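Local coordinates for nucleoside diphosphate kinase (Aquifex aeolicus, PDB 3ZTP) that transfers the gamma-phosphate of ATP to nucleoside diphosphates by a ping-pong mechanism through a phosphohistidine intermediate, working as a homotetramer, at the interface of chains A and B. Residues are numbered along the deposited sequence; one frame, centred on the assembly and turned at random. Chains: chain A/B, Nucleoside diphosphate kinase.

The interface of chains A and B. Residues chain A 36-39, 142; chain B 37-39, 73.
A:Leu37 and B:Met39 lie side by side where strand 33-40 of each subunit runs antiparallel to its own copy across a two-fold axis, with A:Lys38 paired to B:Lys38. The amide N of B:Met39 donates to the carbonyl O of A:Leu37 at 2.9 Å, and the twin bond from A:Met39 N to B:Leu37 O repeats it. Farther out the backbones are joined by water: one water, 2.8 Å from B:Met39 O, also bonds A:Leu37 N; its twin links B:Leu37 N with A:Met39 O.

Alternating side chains give the joint two faces. On one, leucine and methionine meet flank to flank, A:Leu37 CB lying 3.8 Å from B:Met39 CB. With CG anti to the backbone N (chi1 -179°), A:Leu37 sets CD2, one branch of its fork, against the methyls of B:Val73 on strand 72-78, 4.1 Å from CG2, the two side chains crossing at about a right angle. The same methyl meets B:Leu37 CD2 tip to tip across the axis, 4.2 Å away. B:Met39 and the C-terminal A:Val142 slide past each other in opposite directions, the valine methyl CG2 3.6 Å from B:Met39 CG and also near SD. Methionine's unbranched thioether can pass the valine and then bend at chi3 (-68°), turning CE away from it. On the other face the two lysines touch through their CB atoms, 3.9 Å apart, and their extended chains carry the amines away from the junction, which would ease repulsion if both are charged. The centre of the contact lies about 15 Å from the catalytic A:His120. This strand pairing merges the two subunit sheets into one continuous sheet and forms a dimer contact within the tetramer.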
ATOM      1  N   ALA A  36       3.878  12.757  -0.726  1.00  6.70           N
ATOM      2  CA  ALA A  36       3.866  11.300  -0.644  1.00  7.29           C
ATOM      3  C   ALA A  36       5.314  10.849  -0.634  1.00  6.58           C
ATOM      4  O   ALA A  36       6.205  11.530  -1.176  1.00  6.92           O
ATOM      5  CB  ALA A  36       3.114  10.676  -1.830  1.00  8.38           C
ATOM      6  N   LEU A  37       5.569   9.717  -0.013  1.00  6.19           N
ATOM      7  CA  LEU A  37       6.928   9.212   0.142  1.00  5.57           C
ATOM      8  C   LEU A  37       6.879   7.753   0.415  1.00  6.02           C
ATOM      9  O   LEU A  37       6.134   7.324   1.292  1.00  7.04           O
ATOM     10  CB  LEU A  37       7.613   9.936   1.328  1.00  7.30           C
ATOM     11  CG  LEU A  37       9.056   9.552   1.624  1.00  7.71           C
ATOM     12  CD1 LEU A  37       9.984  10.080   0.621  1.00  8.54           C
ATOM     13  CD2 LEU A  37       9.443  10.067   3.000  1.00 10.71           C
ATOM     14  N   LYS A  38       7.677   6.971  -0.284  0.62  6.13           N
ATOM     15  CA  LYS A  38       7.862   5.597   0.138  0.62  6.47           C
ATOM     16  C   LYS A  38       9.045   4.958  -0.533  0.62  6.21           C
ATOM     17  O   LYS A  38       9.510   5.387  -1.578  0.62  6.63           O
ATOM     18  CB  LYS A  38       6.616   4.758  -0.128  0.62  8.53           C
ATOM     19  CG  LYS A  38       6.446   4.368  -1.590  0.62  7.90           C
ATOM     20  CD  LYS A  38       5.060   3.763  -1.848  0.62  8.34           C
ATOM     21  CE  LYS A  38       4.757   3.666  -3.326  0.62  7.86           C
ATOM     22  NZ  LYS A  38       3.376   3.118  -3.497  0.62  7.34           N
ATOM     23  N   MET A  39       9.522   3.922   0.137  1.00  6.08           N
ATOM     24  CA  MET A  39      10.561   3.015  -0.347  1.00  7.39           C
ATOM     25  C   MET A  39       9.893   1.789  -0.939  1.00  6.77           C
ATOM     26  O   MET A  39       8.993   1.224  -0.330  1.00  8.26           O
ATOM     27  CB  MET A  39      11.471   2.613   0.810  1.00  7.38           C
ATOM     28  CG  MET A  39      12.523   1.626   0.402  1.00  8.40           C
ATOM     29  SD  MET A  39      13.680   1.291   1.748  1.00 14.30           S
ATOM     30  CE  MET A  39      14.484   2.826   1.857  1.00 14.54           C
ATOM     31  N   VAL A 142      -0.912  12.723   1.035  1.00 12.06           N
ATOM     32  CA  VAL A 142      -1.420  13.151   2.354  1.00 15.05           C
ATOM     33  C   VAL A 142      -0.790  14.467   2.780  1.00 19.08           C
ATOM     34  O   VAL A 142       0.159  14.928   2.148  1.00 17.94           O
ATOM     35  CB  VAL A 142      -1.155  12.091   3.464  1.00 18.80           C
ATOM     36  CG1 VAL A 142      -1.967  10.839   3.217  1.00 19.80           C
ATOM     37  CG2 VAL A 142       0.337  11.751   3.569  1.00 18.14           C
ATOM     38  OXT VAL A 142      -1.243  15.113   3.739  1.00 21.72           O
TER
ATOM     39  N   LEU B  37       9.977   2.493   4.436  1.00  6.19           N
ATOM     40  CA  LEU B  37       9.804   3.929   4.618  1.00  5.57           C
ATOM     41  C   LEU B  37       8.537   4.354   3.970  1.00  6.02           C
ATOM     42  O   LEU B  37       8.301   4.013   2.814  1.00  7.04           O
ATOM     43  CB  LEU B  37      10.994   4.677   3.965  1.00  7.30           C
ATOM     44  CG  LEU B  37      10.994   6.195   4.079  1.00  7.71           C
ATOM     45  CD1 LEU B  37      11.312   6.645   5.437  1.00  8.54           C
ATOM     46  CD2 LEU B  37      12.001   6.774   3.101  1.00 10.71           C
ATOM     47  N   LYS B  38       7.721   5.122   4.665  0.62  6.13           N
ATOM     48  CA  LYS B  38       6.625   5.780   3.984  0.62  6.47           C
ATOM     49  C   LYS B  38       6.019   6.873   4.819  0.62  6.21           C
ATOM     50  O   LYS B  38       6.148   6.910   6.032  0.62  6.63           O
ATOM     51  CB  LYS B  38       5.537   4.787   3.586  0.62  8.53           C
ATOM     52  CG  LYS B  38       4.656   4.351   4.748  0.62  7.90           C
ATOM     53  CD  LYS B  38       3.763   3.166   4.358  0.62  8.34           C
ATOM     54  CE  LYS B  38       3.124   2.523   5.568  0.62  7.86           C
ATOM     55  NZ  LYS B  38       2.314   1.351   5.116  0.62  7.34           N
ATOM     56  N   MET B  39       5.370   7.773   4.100  1.00  6.08           N
ATOM     57  CA  MET B  39       4.553   8.856   4.647  1.00  7.39           C
ATOM     58  C   MET B  39       3.102   8.417   4.636  1.00  6.77           C
ATOM     59  O   MET B  39       2.623   7.899   3.635  1.00  8.26           O
ATOM     60  CB  MET B  39       4.732  10.112   3.800  1.00  7.38           C
ATOM     61  CG  MET B  39       3.868  11.248   4.261  1.00  8.40           C
ATOM     62  SD  MET B  39       4.216  12.764   3.343  1.00 14.30           S
ATOM     63  CE  MET B  39       5.816  13.117   3.918  1.00 14.54           C
ATOM     64  N   VAL B  73       6.034  10.206   9.025  1.00  6.59           N
ATOM     65  CA  VAL B  73       6.844   9.281   8.240  1.00  6.11           C
ATOM     66  C   VAL B  73       7.397   8.228   9.157  1.00  7.59           C
ATOM     67  O   VAL B  73       8.038   8.522  10.168  1.00  7.01           O
ATOM     68  CB  VAL B  73       7.997   9.999   7.526  1.00  5.68           C
ATOM     69  CG1 VAL B  73       8.978   8.992   6.933  1.00  6.18           C
ATOM     70  CG2 VAL B  73       7.434  10.924   6.435  1.00  7.67           C
TER
HETATM   71  O   HOH W   1       2.956   8.398   0.888  1.00  9.00           O
HETATM   72  O   HOH W   2       8.593   0.673   2.398  1.00  9.00           O